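Local coordinates for Tat-secreted protein Rv2525c (Mycobacterium tuberculosis, PDB 4PMQ) that probably acts as a peptidoglycan hydrolase with glycosidase activity and shows esterase activity in vitro toward p-nitrophenyl esters, preferring the butyrate, at residues Y10-V14 and W41-K45; I15-R21 and D54-L60; C65-G69 and H86-G90; A103-I109 and Q136-A142; S144-D148 and P167-H172. All blocks are in the same frame, centred on the assembly; numbering follows the deposited sequence. Where two conformers were deposited one is given.

Contact 1: Y10-V14 and W41-K45; sequences YAAGV and WMLGK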
# COMPACT_ATOMS: atom_id res chain seq x y z
N TYR A 10 7.19 4.42 -3.96
CA TYR A 10 8.58 4.78 -3.64
C TYR A 10 8.66 5.26 -2.22
O TYR A 10 7.74 5.93 -1.76
CB TYR A 10 9.09 5.89 -4.58
CG TYR A 10 8.05 6.93 -4.95
CD1 TYR A 10 7.15 6.70 -5.99
CD2 TYR A 10 7.98 8.15 -4.27
CE1 TYR A 10 6.20 7.65 -6.34
CE2 TYR A 10 7.04 9.12 -4.63
CZ TYR A 10 6.14 8.86 -5.66
OH TYR A 10 5.19 9.76 -6.05
N ALA A 11 9.78 4.95 -1.56
CA ALA A 11 10.00 5.35 -0.17
C ALA A 11 11.15 6.34 -0.01
O ALA A 11 11.20 7.03 1.02
CB ALA A 11 10.30 4.12 0.67
N ALA A 12 12.11 6.39 -0.96
CA ALA A 12 13.35 7.15 -0.78
C ALA A 12 13.23 8.66 -0.89
O ALA A 12 14.14 9.36 -0.46
CB ALA A 12 14.44 6.67 -1.74
N GLY A 13 12.13 9.16 -1.43
CA GLY A 13 11.99 10.60 -1.59
C GLY A 13 10.65 11.00 -2.16
O GLY A 13 9.78 10.16 -2.40
N VAL A 14 10.46 12.31 -2.30
CA VAL A 14 9.22 12.87 -2.83
C VAL A 14 9.49 13.27 -4.27
O VAL A 14 10.45 13.98 -4.52
CB VAL A 14 8.73 14.07 -1.98
CG1 VAL A 14 7.49 14.72 -2.60
CG2 VAL A 14 8.44 13.63 -0.54
N TRP A 41 16.26 7.94 6.08
CA TRP A 41 16.47 8.09 4.63
C TRP A 41 15.16 7.96 3.85
O TRP A 41 15.14 8.27 2.66
CB TRP A 41 17.44 7.00 4.12
CG TRP A 41 16.96 5.58 4.25
CD1 TRP A 41 17.11 4.77 5.34
CD2 TRP A 41 16.27 4.80 3.26
NE1 TRP A 41 16.56 3.53 5.10
CE2 TRP A 41 16.02 3.52 3.83
CE3 TRP A 41 15.80 5.05 1.96
CZ2 TRP A 41 15.36 2.49 3.13
CZ3 TRP A 41 15.13 4.05 1.26
CH2 TRP A 41 14.91 2.79 1.85
N MET A 42 14.07 7.46 4.47
CA MET A 42 12.83 7.27 3.70
C MET A 42 12.01 8.55 3.68
O MET A 42 10.92 8.64 4.25
CB MET A 42 12.02 6.08 4.22
CG MET A 42 12.72 4.75 3.91
SD MET A 42 11.76 3.30 4.37
CE MET A 42 11.62 3.63 6.05
N LEU A 43 12.53 9.52 2.92
CA LEU A 43 11.92 10.85 2.78
C LEU A 43 10.56 10.77 2.10
O LEU A 43 9.79 11.73 2.19
CB LEU A 43 12.87 11.78 2.01
CG LEU A 43 14.22 12.07 2.74
CD1 LEU A 43 15.14 12.98 1.90
CD2 LEU A 43 13.99 12.67 4.12
N GLY A 44 10.24 9.62 1.51
CA GLY A 44 8.91 9.40 0.93
C GLY A 44 7.87 8.99 1.96
O GLY A 44 6.73 8.71 1.59
N LYS A 45 8.24 8.93 3.25
CA LYS A 45 7.29 8.55 4.30
C LYS A 45 7.16 9.65 5.36
O LYS A 45 8.16 10.02 5.95
CB LYS A 45 7.76 7.28 5.03
CG LYS A 45 7.89 6.01 4.20
CD LYS A 45 8.07 4.81 5.15
CE LYS A 45 8.19 3.52 4.38
NZ LYS A 45 8.33 2.38 5.34

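Contact 2: I15-R21 and D54-L60; sequences IPASQIR and DLSGNGL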
# COMPACT_ATOMS: atom_id res chain seq x y z
N ILE A 15 8.63 12.86 -5.19
CA ILE A 15 8.87 13.21 -6.59
C ILE A 15 7.90 14.29 -7.06
O ILE A 15 6.69 14.12 -6.87
CB ILE A 15 8.76 11.95 -7.50
CG1 ILE A 15 9.76 10.86 -7.08
CG2 ILE A 15 8.89 12.30 -9.01
CD1 ILE A 15 9.39 9.47 -7.66
N PRO A 16 8.38 15.36 -7.74
CA PRO A 16 7.44 16.34 -8.31
C PRO A 16 6.42 15.61 -9.19
O PRO A 16 6.79 14.72 -9.96
CB PRO A 16 8.35 17.29 -9.12
CG PRO A 16 9.68 17.17 -8.46
CD PRO A 16 9.78 15.72 -8.06
N ALA A 17 5.13 15.93 -9.03
CA ALA A 17 4.06 15.29 -9.79
C ALA A 17 4.30 15.39 -11.31
O ALA A 17 3.99 14.45 -12.05
CB ALA A 17 2.73 15.93 -9.44
N SER A 18 4.88 16.53 -11.77
CA SER A 18 5.18 16.68 -13.20
C SER A 18 6.14 15.59 -13.69
O SER A 18 6.02 15.13 -14.84
CB SER A 18 5.78 18.06 -13.49
OG SER A 18 6.96 18.26 -12.73
N GLN A 19 7.05 15.12 -12.80
CA GLN A 19 7.96 14.04 -13.21
C GLN A 19 7.26 12.67 -13.18
O GLN A 19 7.56 11.83 -14.03
CB GLN A 19 9.25 14.03 -12.39
CG GLN A 19 10.05 15.31 -12.67
CD GLN A 19 11.38 15.34 -11.95
OE1 GLN A 19 11.45 15.25 -10.73
NE2 GLN A 19 12.46 15.52 -12.68
N ILE A 20 6.31 12.44 -12.24
CA ILE A 20 5.55 11.18 -12.23
C ILE A 20 4.78 11.11 -13.56
O ILE A 20 4.84 10.10 -14.25
CB ILE A 20 4.60 11.11 -11.02
CG1 ILE A 20 5.43 10.98 -9.73
CG2 ILE A 20 3.56 9.96 -11.17
CD1 ILE A 20 4.81 11.58 -8.58
N ARG A 21 4.09 12.20 -13.91
CA ARG A 21 3.33 12.27 -15.14
C ARG A 21 4.25 12.09 -16.37
O ARG A 21 3.94 11.26 -17.22
CB ARG A 21 2.58 13.58 -15.19
CG ARG A 21 1.62 13.71 -16.37
CD ARG A 21 0.86 15.02 -16.30
NE ARG A 21 1.75 16.18 -16.38
CZ ARG A 21 1.37 17.44 -16.17
NH1 ARG A 21 0.10 17.72 -15.89
NH2 ARG A 21 2.25 18.43 -16.24
N ASP A 54 -0.04 18.53 -5.06
CA ASP A 54 0.78 18.55 -6.28
C ASP A 54 0.33 17.43 -7.22
O ASP A 54 0.10 17.68 -8.42
CB ASP A 54 2.27 18.41 -5.94
CG ASP A 54 3.19 18.47 -7.15
OD1 ASP A 54 2.85 19.17 -8.13
OD2 ASP A 54 4.25 17.82 -7.12
N LEU A 55 0.17 16.21 -6.67
CA LEU A 55 -0.29 15.07 -7.48
C LEU A 55 -1.68 15.33 -8.07
O LEU A 55 -1.85 15.25 -9.29
CB LEU A 55 -0.31 13.77 -6.64
CG LEU A 55 1.05 13.27 -6.18
CD1 LEU A 55 0.93 12.18 -5.12
CD2 LEU A 55 1.82 12.72 -7.35
N SER A 56 -2.68 15.64 -7.21
CA SER A 56 -4.05 15.90 -7.66
C SER A 56 -4.09 17.07 -8.66
O SER A 56 -4.83 17.02 -9.65
CB SER A 56 -4.96 16.21 -6.48
OG SER A 56 -5.17 15.06 -5.68
N GLY A 57 -3.27 18.09 -8.40
CA GLY A 57 -3.18 19.28 -9.25
C GLY A 57 -2.77 18.99 -10.69
O GLY A 57 -3.21 19.67 -11.62
N ASN A 58 -1.96 17.94 -10.88
CA ASN A 58 -1.45 17.51 -12.17
C ASN A 58 -2.31 16.38 -12.76
O ASN A 58 -1.88 15.71 -13.70
CB ASN A 58 0.01 17.06 -12.04
CG ASN A 58 0.95 18.24 -11.98
OD1 ASN A 58 1.52 18.65 -12.99
ND2 ASN A 58 1.06 18.86 -10.80
N GLY A 59 -3.52 16.20 -12.19
CA GLY A 59 -4.50 15.21 -12.64
C GLY A 59 -4.07 13.78 -12.34
O GLY A 59 -4.53 12.85 -13.01
N LEU A 60 -3.18 13.61 -11.35
CA LEU A 60 -2.69 12.26 -11.02
C LEU A 60 -3.53 11.60 -9.92
O LEU A 60 -4.09 12.31 -9.06
CB LEU A 60 -1.20 12.28 -10.60
CG LEU A 60 -0.21 12.69 -11.68
CD1 LEU A 60 1.19 12.83 -11.09
CD2 LEU A 60 -0.16 11.64 -12.83
O HOH W 1 5.10 16.03 -5.30
O HOH W 2 4.75 18.99 -10.21
O HOH W 3 -2.41 15.95 -16.58

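Contact 3: C65-G69 and H86-G90; sequences CYQYG and HARRG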
# COMPACT_ATOMS: atom_id res chain seq x y z
N CYS A 65 -0.98 3.58 1.18
CA CYS A 65 -0.54 2.29 1.69
C CYS A 65 0.20 2.51 2.99
O CYS A 65 0.66 3.62 3.27
CB CYS A 65 0.32 1.55 0.68
SG CYS A 65 1.90 2.35 0.34
N TYR A 66 0.27 1.48 3.78
CA TYR A 66 0.90 1.59 5.09
C TYR A 66 1.96 0.54 5.26
O TYR A 66 1.64 -0.64 5.15
CB TYR A 66 -0.16 1.43 6.20
CG TYR A 66 0.40 1.67 7.58
CD1 TYR A 66 1.10 0.67 8.27
CD2 TYR A 66 0.24 2.91 8.21
CE1 TYR A 66 1.66 0.91 9.52
CE2 TYR A 66 0.81 3.17 9.46
CZ TYR A 66 1.52 2.17 10.11
OH TYR A 66 2.05 2.39 11.35
N GLN A 67 3.16 0.95 5.63
CA GLN A 67 4.22 0.02 6.03
C GLN A 67 5.15 0.76 6.94
O GLN A 67 5.79 1.72 6.52
CB GLN A 67 4.99 -0.59 4.86
CG GLN A 67 5.95 -1.68 5.37
CD GLN A 67 6.69 -2.47 4.33
OE1 GLN A 67 6.35 -2.48 3.15
NE2 GLN A 67 7.69 -3.22 4.79
N TYR A 68 5.22 0.31 8.19
CA TYR A 68 6.12 0.95 9.14
C TYR A 68 7.37 0.09 9.32
O TYR A 68 8.47 0.55 9.00
CB TYR A 68 5.42 1.22 10.49
CG TYR A 68 6.36 1.76 11.54
CD1 TYR A 68 6.75 3.11 11.54
CD2 TYR A 68 6.85 0.95 12.56
CE1 TYR A 68 7.63 3.61 12.51
CE2 TYR A 68 7.74 1.43 13.52
CZ TYR A 68 8.10 2.77 13.52
OH TYR A 68 8.96 3.22 14.50
N GLY A 69 7.21 -1.13 9.86
CA GLY A 69 8.31 -2.05 10.08
C GLY A 69 8.60 -2.96 8.90
O GLY A 69 7.96 -2.84 7.84
N HIS A 86 -1.10 0.48 14.46
CA HIS A 86 -0.71 0.88 13.11
C HIS A 86 -1.90 1.48 12.34
O HIS A 86 -1.74 2.49 11.65
CB HIS A 86 -0.12 -0.34 12.38
CG HIS A 86 1.23 -0.72 12.92
ND1 HIS A 86 2.35 0.11 12.74
CD2 HIS A 86 1.61 -1.82 13.60
CE1 HIS A 86 3.35 -0.50 13.36
NE2 HIS A 86 2.96 -1.67 13.88
N ALA A 87 -3.10 0.88 12.47
CA ALA A 87 -4.27 1.39 11.74
C ALA A 87 -4.64 2.81 12.17
O ALA A 87 -4.97 3.65 11.34
CB ALA A 87 -5.46 0.45 11.93
N ARG A 88 -4.57 3.08 13.47
CA ARG A 88 -4.87 4.43 13.95
C ARG A 88 -3.92 5.45 13.33
O ARG A 88 -4.35 6.52 12.89
CB ARG A 88 -4.71 4.49 15.47
CG ARG A 88 -5.82 3.76 16.20
CD ARG A 88 -5.52 3.75 17.69
NE ARG A 88 -6.39 2.84 18.43
CZ ARG A 88 -6.10 2.32 19.63
NH1 ARG A 88 -4.97 2.65 20.25
NH2 ARG A 88 -6.94 1.47 20.21
N ARG A 89 -2.62 5.12 13.31
CA ARG A 89 -1.60 6.02 12.80
C ARG A 89 -1.76 6.24 11.29
O ARG A 89 -1.78 7.39 10.82
CB ARG A 89 -0.20 5.51 13.16
CG ARG A 89 0.91 6.49 12.81
CD ARG A 89 0.72 7.86 13.47
NE ARG A 89 1.84 8.74 13.14
CZ ARG A 89 1.84 10.06 13.23
NH1 ARG A 89 0.75 10.71 13.63
NH2 ARG A 89 2.93 10.76 12.91
N GLY A 90 -2.00 5.16 10.56
CA GLY A 90 -2.25 5.26 9.13
C GLY A 90 -3.45 6.14 8.82
O GLY A 90 -3.37 7.04 7.99

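Contact 4: A103-I109 and Q136-A142; sequences APIYASI and QRTGVYA. With GOL (glycerol), chain E.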
# COMPACT_ATOMS: atom_id res chain seq x y z
N ALA A 103 -11.64 6.74 0.92
CA ALA A 103 -10.54 6.03 0.29
C ALA A 103 -9.95 4.98 1.26
O ALA A 103 -9.79 5.27 2.45
CB ALA A 103 -9.45 7.02 -0.13
N PRO A 104 -9.57 3.77 0.75
CA PRO A 104 -8.99 2.76 1.63
C PRO A 104 -7.54 3.04 1.94
O PRO A 104 -6.93 3.96 1.36
CB PRO A 104 -9.08 1.47 0.78
CG PRO A 104 -8.90 1.99 -0.64
CD PRO A 104 -9.65 3.30 -0.65
N ILE A 105 -6.95 2.21 2.82
CA ILE A 105 -5.52 2.22 3.07
C ILE A 105 -5.06 0.78 2.91
O ILE A 105 -5.65 -0.15 3.51
CB ILE A 105 -5.14 2.80 4.45
CG1 ILE A 105 -5.63 4.25 4.64
CG2 ILE A 105 -3.61 2.66 4.73
CD1 ILE A 105 -5.59 4.71 6.16
N TYR A 106 -4.06 0.60 2.08
CA TYR A 106 -3.51 -0.74 1.87
C TYR A 106 -2.49 -1.08 2.95
O TYR A 106 -1.37 -0.56 2.90
CB TYR A 106 -2.85 -0.84 0.50
CG TYR A 106 -3.82 -0.94 -0.65
CD1 TYR A 106 -4.40 0.19 -1.22
CD2 TYR A 106 -4.14 -2.18 -1.21
CE1 TYR A 106 -5.28 0.10 -2.30
CE2 TYR A 106 -4.97 -2.28 -2.34
CZ TYR A 106 -5.56 -1.15 -2.86
OH TYR A 106 -6.36 -1.27 -3.99
N ALA A 107 -2.88 -1.91 3.94
CA ALA A 107 -1.99 -2.41 5.01
C ALA A 107 -0.99 -3.40 4.38
O ALA A 107 -1.40 -4.29 3.61
CB ALA A 107 -2.82 -3.08 6.09
N SER A 108 0.31 -3.27 4.71
CA SER A 108 1.31 -4.13 4.08
C SER A 108 1.66 -5.41 4.82
O SER A 108 1.92 -5.42 6.04
CB SER A 108 2.59 -3.35 3.83
OG SER A 108 2.27 -2.25 3.01
N ILE A 109 1.69 -6.50 4.04
CA ILE A 109 2.13 -7.83 4.42
C ILE A 109 3.35 -8.04 3.50
O ILE A 109 3.23 -8.73 2.48
CB ILE A 109 1.07 -8.96 4.35
CG1 ILE A 109 -0.28 -8.61 5.08
CG2 ILE A 109 1.69 -10.29 4.88
CD1 ILE A 109 -0.19 -8.19 6.53
N GLN A 136 -14.70 -1.84 4.50
CA GLN A 136 -14.68 -1.21 3.16
C GLN A 136 -13.38 -0.41 2.89
O GLN A 136 -13.02 -0.22 1.72
CB GLN A 136 -15.90 -0.31 2.98
CG GLN A 136 -17.12 -1.13 2.60
CD GLN A 136 -18.31 -0.27 2.21
OE1 GLN A 136 -18.21 0.67 1.42
NE2 GLN A 136 -19.49 -0.62 2.71
N ARG A 137 -12.68 0.03 3.95
CA ARG A 137 -11.45 0.82 3.79
C ARG A 137 -10.18 -0.01 3.94
O ARG A 137 -9.10 0.53 3.80
CB ARG A 137 -11.40 1.94 4.85
CG ARG A 137 -12.44 3.03 4.67
CD ARG A 137 -12.07 4.21 5.57
NE ARG A 137 -10.90 4.93 5.04
CZ ARG A 137 -10.16 5.79 5.74
NH1 ARG A 137 -10.40 5.99 7.03
NH2 ARG A 137 -9.15 6.42 5.16
N THR A 138 -10.31 -1.31 4.25
CA THR A 138 -9.13 -2.12 4.51
C THR A 138 -8.59 -2.69 3.20
O THR A 138 -9.23 -3.55 2.59
CB THR A 138 -9.46 -3.19 5.57
OG1 THR A 138 -9.81 -2.51 6.79
CG2 THR A 138 -8.26 -4.11 5.87
N GLY A 139 -7.39 -2.26 2.85
CA GLY A 139 -6.68 -2.80 1.70
C GLY A 139 -5.58 -3.72 2.19
O GLY A 139 -5.09 -3.59 3.33
N VAL A 140 -5.15 -4.64 1.33
CA VAL A 140 -4.09 -5.57 1.70
C VAL A 140 -3.07 -5.66 0.58
O VAL A 140 -3.44 -6.04 -0.54
CB VAL A 140 -4.64 -7.00 2.04
CG1 VAL A 140 -3.53 -7.91 2.60
CG2 VAL A 140 -5.80 -6.93 3.04
N TYR A 141 -1.78 -5.36 0.89
CA TYR A 141 -0.64 -5.54 -0.01
C TYR A 141 -0.03 -6.87 0.41
O TYR A 141 0.45 -7.00 1.54
CB TYR A 141 0.38 -4.38 0.12
CG TYR A 141 1.74 -4.64 -0.50
CD1 TYR A 141 1.93 -4.57 -1.89
CD2 TYR A 141 2.85 -4.90 0.29
CE1 TYR A 141 3.20 -4.71 -2.46
CE2 TYR A 141 4.11 -5.11 -0.27
CZ TYR A 141 4.28 -5.00 -1.64
OH TYR A 141 5.55 -5.15 -2.16
N ALA A 142 -0.11 -7.88 -0.44
CA ALA A 142 0.37 -9.22 -0.08
C ALA A 142 0.61 -10.02 -1.34
O ALA A 142 0.14 -9.58 -2.41
CB ALA A 142 -0.67 -9.93 0.79
C1 GOL E . 5.63 -1.41 -1.71
O1 GOL E . 6.78 -2.14 -2.13
C2 GOL E . 5.32 -1.74 -0.27
O2 GOL E . 6.40 -1.30 0.56
C3 GOL E . 4.03 -1.06 0.10
O3 GOL E . 3.92 -0.86 1.50

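Contact 5: S144-D148 and P167-H172; sequences SKTID and PKGYTH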
# COMPACT_ATOMS: atom_id res chain seq x y z
N SER A 144 -0.15 -13.36 -3.90
CA SER A 144 -1.45 -13.88 -4.35
C SER A 144 -2.00 -14.99 -3.46
O SER A 144 -3.23 -15.10 -3.36
CB SER A 144 -1.37 -14.34 -5.80
OG SER A 144 -0.47 -15.42 -5.93
N LYS A 145 -1.12 -15.77 -2.80
CA LYS A 145 -1.53 -16.82 -1.86
C LYS A 145 -2.24 -16.20 -0.65
O LYS A 145 -3.29 -16.70 -0.20
CB LYS A 145 -0.31 -17.63 -1.41
CG LYS A 145 -0.69 -18.82 -0.51
CD LYS A 145 0.49 -19.75 -0.27
CE LYS A 145 0.07 -21.15 0.15
NZ LYS A 145 -0.94 -21.77 -0.76
N THR A 146 -1.66 -15.13 -0.12
CA THR A 146 -2.18 -14.43 1.06
C THR A 146 -3.48 -13.70 0.69
O THR A 146 -4.44 -13.68 1.48
CB THR A 146 -1.09 -13.50 1.64
OG1 THR A 146 0.06 -14.29 1.99
CG2 THR A 146 -1.57 -12.78 2.92
N ILE A 147 -3.51 -13.10 -0.51
CA ILE A 147 -4.73 -12.46 -1.01
C ILE A 147 -5.84 -13.52 -1.06
O ILE A 147 -6.94 -13.26 -0.57
CB ILE A 147 -4.50 -11.80 -2.38
CG1 ILE A 147 -3.68 -10.49 -2.22
CG2 ILE A 147 -5.84 -11.50 -3.08
CD1 ILE A 147 -3.15 -9.98 -3.57
N ASP A 148 -5.52 -14.73 -1.57
CA ASP A 148 -6.58 -15.73 -1.66
C ASP A 148 -7.11 -16.13 -0.27
O ASP A 148 -8.33 -16.27 -0.07
CB ASP A 148 -6.14 -16.98 -2.42
CG ASP A 148 -7.38 -17.59 -3.03
OD1 ASP A 148 -7.82 -17.09 -4.08
OD2 ASP A 148 -7.96 -18.52 -2.41
N PRO A 167 2.74 -17.25 -7.90
CA PRO A 167 3.21 -18.05 -9.06
C PRO A 167 3.74 -17.16 -10.18
O PRO A 167 3.21 -16.07 -10.37
CB PRO A 167 1.94 -18.79 -9.51
CG PRO A 167 1.08 -18.85 -8.27
CD PRO A 167 1.31 -17.50 -7.63
N LYS A 168 4.79 -17.58 -10.90
CA LYS A 168 5.37 -16.76 -11.98
C LYS A 168 4.30 -16.40 -13.01
O LYS A 168 3.51 -17.27 -13.40
CB LYS A 168 6.55 -17.49 -12.66
N GLY A 169 4.28 -15.13 -13.42
CA GLY A 169 3.39 -14.62 -14.46
C GLY A 169 1.92 -14.54 -14.10
O GLY A 169 1.09 -14.22 -14.97
N TYR A 170 1.58 -14.81 -12.82
CA TYR A 170 0.19 -14.84 -12.37
C TYR A 170 -0.31 -13.52 -11.81
O TYR A 170 0.37 -12.87 -11.02
CB TYR A 170 0.04 -15.91 -11.26
CG TYR A 170 -1.37 -16.10 -10.73
CD1 TYR A 170 -2.36 -16.68 -11.51
CD2 TYR A 170 -1.68 -15.77 -9.41
CE1 TYR A 170 -3.64 -16.93 -11.00
CE2 TYR A 170 -2.97 -15.95 -8.91
CZ TYR A 170 -3.95 -16.54 -9.70
OH TYR A 170 -5.18 -16.80 -9.18
N THR A 171 -1.59 -13.20 -12.13
CA THR A 171 -2.25 -12.06 -11.52
C THR A 171 -3.52 -12.61 -10.85
O THR A 171 -4.38 -13.15 -11.55
CB THR A 171 -2.55 -10.98 -12.57
OG1 THR A 171 -1.31 -10.50 -13.10
CG2 THR A 171 -3.31 -9.80 -11.98
N HIS A 172 -3.68 -12.39 -9.51
CA HIS A 172 -4.88 -12.89 -8.83
C HIS A 172 -6.12 -12.20 -9.39
O HIS A 172 -6.10 -10.98 -9.53
CB HIS A 172 -4.80 -12.68 -7.30
CG HIS A 172 -5.80 -13.49 -6.54
ND1 HIS A 172 -7.13 -13.15 -6.51
CD2 HIS A 172 -5.63 -14.63 -5.84
CE1 HIS A 172 -7.73 -14.09 -5.81
NE2 HIS A 172 -6.86 -15.00 -5.38

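Contact 1: Y10-V14 and W41-K45
Ala11 CB rests against the middle of the Met42 side chain, 4.1 Å from Met42 SD and about as far from Met42 CG. The contact joins two loops that follow neighbouring parallel strands of a TIM-barrel-like glycoside hydrolase domain, 6-9 and 27-31, and each loop leads on to a helix. Segment 41-45 is folded tightly: Met42 is the centre of an inverse gamma turn and also opens a type I beta turn that ends at Lys45. The turn presents Gly44 N to Ala11 O, and the resulting hydrogen bond of 2.8 Å is the only one across the two segments. It is bent, 144° at the hydrogen, and its donor stands above the carbonyl plane. Gly44 itself lies close over the backbone of 10-14, with its CA 3.5 Å from Gly13 O; that buried carbonyl oxygen has no hydrogen-bond partner in the model. Trp41 reaches the contact with its six-membered ring, whose CZ3 lies 4.0 Å from Ala12 CB, the methyl meeting the ring at its edge. Chi1 of 64° puts Trp41 CG between the backbone N and the carbonyl carbon, which swings the indole back beside its neighbour, and Met42 CG lies over the centre of one indole face. The extended Lys45 chain runs past Ala11 CB, and its NZ bonds to Gln67 O and to a bound tartrate; the ammonium group also makes a cation-pi contact with Tyr31. At the other end of the contact, Val14 CG2 lies 3.6 Å from Leu43 O.

Contact 2: I15-R21 and D54-L60
Ala17 CB points toward the second segment, where it touches Asp54, Leu55, Asn58 and Leu60, so that the first turn of helix 17-22 sits against the end of helix 49-57. Asp54 extends its carboxylate to the start of the first helix, CG anti to the backbone N (chi1 -178°), and OD2 accepts Ala17 N at 2.8 Å in a nearly straight bond of 173°. The N-H arrives from above the carboxylate plane. Two waters widen this grip: one donates to both Ile15 O and Asp54 OD2, the other accepts from Ser18 N and donates to Asp54 OD1. The negative charge of Asp54 is probably eased by its place at the N-terminal end of helix 17-22. Deeper in, Ile20 and Leu55 cross at about a right angle, and their tips, Ile20 CD1 and Leu55 CD2, are pressed to 3.4 Å, tighter than usual. Leu60 CD1 lies against Ile20 CG2 at 3.7 Å. On the outer side the Arg21 guanidinium and the Asn58 amide are turned 65° apart, with OD1 over one guanidinium face rather than in line with an N-H. Asn58, just past the helix end, is tied back to it, its ND2 donating to Asp54 O at 2.8 Å. A Schellman motif with Gly59 at C-prime ends that helix and turns Leu60 back toward Ala17. The start of helix 17-22 thus meets the end of helix 49-57 on the outside of the barrel; Ile15 reaches Val190 and Val192 of strand 190-197, and Leu55 touches Ile62 of strand 61-66.

Contact 3: C65-G69 and H86-G90
Tyr66 OH and His86 ND1 share a hydrogen bond of 2.7 Å, in which either atom could be the donor. The hydroxyl meets the imidazole at its edge, in the ring plane. The two rings meet rim to rim, their planes 65° apart and their centroids separated by 5.4 Å. Tyr66 gets there by holding CG anti to the backbone N (chi1 -174°), which sends the ring from the end of its strand across to the helix. Along the way the phenol lies on the helix backbone: His86 C is over one face, Tyr66 CE2 is 3.4 Å from His86 O, and Tyr66 CD2 comes to 3.5 Å from Gly90 CA. With no side chain at Gly90, the ring can approach the helix this closely. Tyr68 completes an aromatic cluster with Tyr66 and His86; its CD2 stands 3.9 Å from His86 CE1, and the two rings are inclined at 39°. Arg89 gives the contact little more than its CB, near the phenol oxygen, while its guanidinium turns away to salt bridges with Glu92 and Asp34. The contact pins the C-terminal end of strand 61-66 to helix 79-96 within the beta-alpha-beta unit that continues into strand 105-108. Trp129 of helix 115-133 meets Tyr66 edge-to-face, Ile105 of strand 105-108 touches the same tyrosine, and Tyr125 of helix 115-133 touches His86.

Contact 4: A103-I109 and Q136-A142
Arg137 starts with CB 4.1 Å from Pro104 CA, and its CG and CD then pass Ala103 O. A bend at chi3 (72°) turns the guanidinium back on that oxygen, which NE and NH2 grip side-on, NE at 2.8 Å and NH2 at 3.0 Å, with the oxygen in the guanidinium plane. NH2 also lies beside Ile105 CD1, while NH1 bonds to a bound tartrate. From here two parallel strands run on in register, with bonds passing alternately from one strand to the other: Ile105 N to Arg137 O, Gly139 N to Ile105 O, Ala107 N to Gly139 O, Tyr141 N to Ala107 O and Ile109 N to Tyr141 O. Gly139 lies against the Tyr106 ring, its CA 3.9 Å from Tyr106 CD2. On the same side as Tyr106 stand Ser108 and Tyr141, which hold a glycerol: its O3 donates to Ser108 OG at 2.6 Å, and its C2 lies over one face of the Tyr141 ring. Past the end of the first strand, Ile109 CG1 packs on Val140 CG1 at 4.1 Å. Strands 105-108 and 138-142, joined by helix 115-133 in a beta-alpha-beta crossover, lie between strands 61-66 and 158-161; Trp129 of that helix packs on Ile105 and Ala107.

Contact 5: S144-D148 and P167-H172
The His172 imidazole carries Ile147 CG2 over the centre of one face, a CH-pi contact of 4.0 Å to the ring centroid, and Asp148 at its edge. There NE2 donates to Asp148 OD1 at 2.6 Å in a bond of 164°, using the carboxylate's anti lone pair, the one turned away from OD2. The oxygen lies in the ring plane, although the carboxylate itself is twisted 46° from it. Together the apolar contact on the face and the carboxylate at the edge fix the tilt of the ring. With the other ring nitrogen, ND1, hydrogen-bonded to Ala174 N, a backbone donor, and NE2 donating to the acid, the proton probably sits on NE2. His172 holds CG anti to the backbone N (chi1 -164°), which sends the imidazole toward the helix and brings CD2 within 3.5 Å of Ser144 O. Tyr170 presents only its edge to the helix, with Ser144 CB in the ring plane and CD2 3.7 Å from Ser144 OG. The same hydroxyl oxygen lies 3.2 Å from Pro167 CD, where a type II beta turn from Pro167 to Tyr170 begins. The first turn of helix 144-153 thus packs on the loop between strands 158-161 and 177-181 of the barrel. Gln161 ties that loop to the first of these strands through His172 N and Tyr170 O, and Ile147 packs on Phe159 and Gln161 of the same strand.

Overall arrangement
Contact 1 joins the loop after strand 6-9 to the loop after strand 27-31. Contact 2 crosses it along the chain, pairing the start of helix 17-22 with the end of helix 49-57; the two touch where Tyr10 packs on Ile15 and Ile20. The remaining contacts follow in series. Contact 3 closes the chain between strand 61-66 and helix 79-96, and Lys45 bonds to its Gln67 O. Contact 4 pairs strands 105-108 and 138-142 beside it in the same sheet, while Ala142 meets Ile147 of contact 5, which fastens helix 144-153 to a later loop. Contacts 1 and 5 lie on opposite sides of the chain's centre, about 27 Å apart between centres.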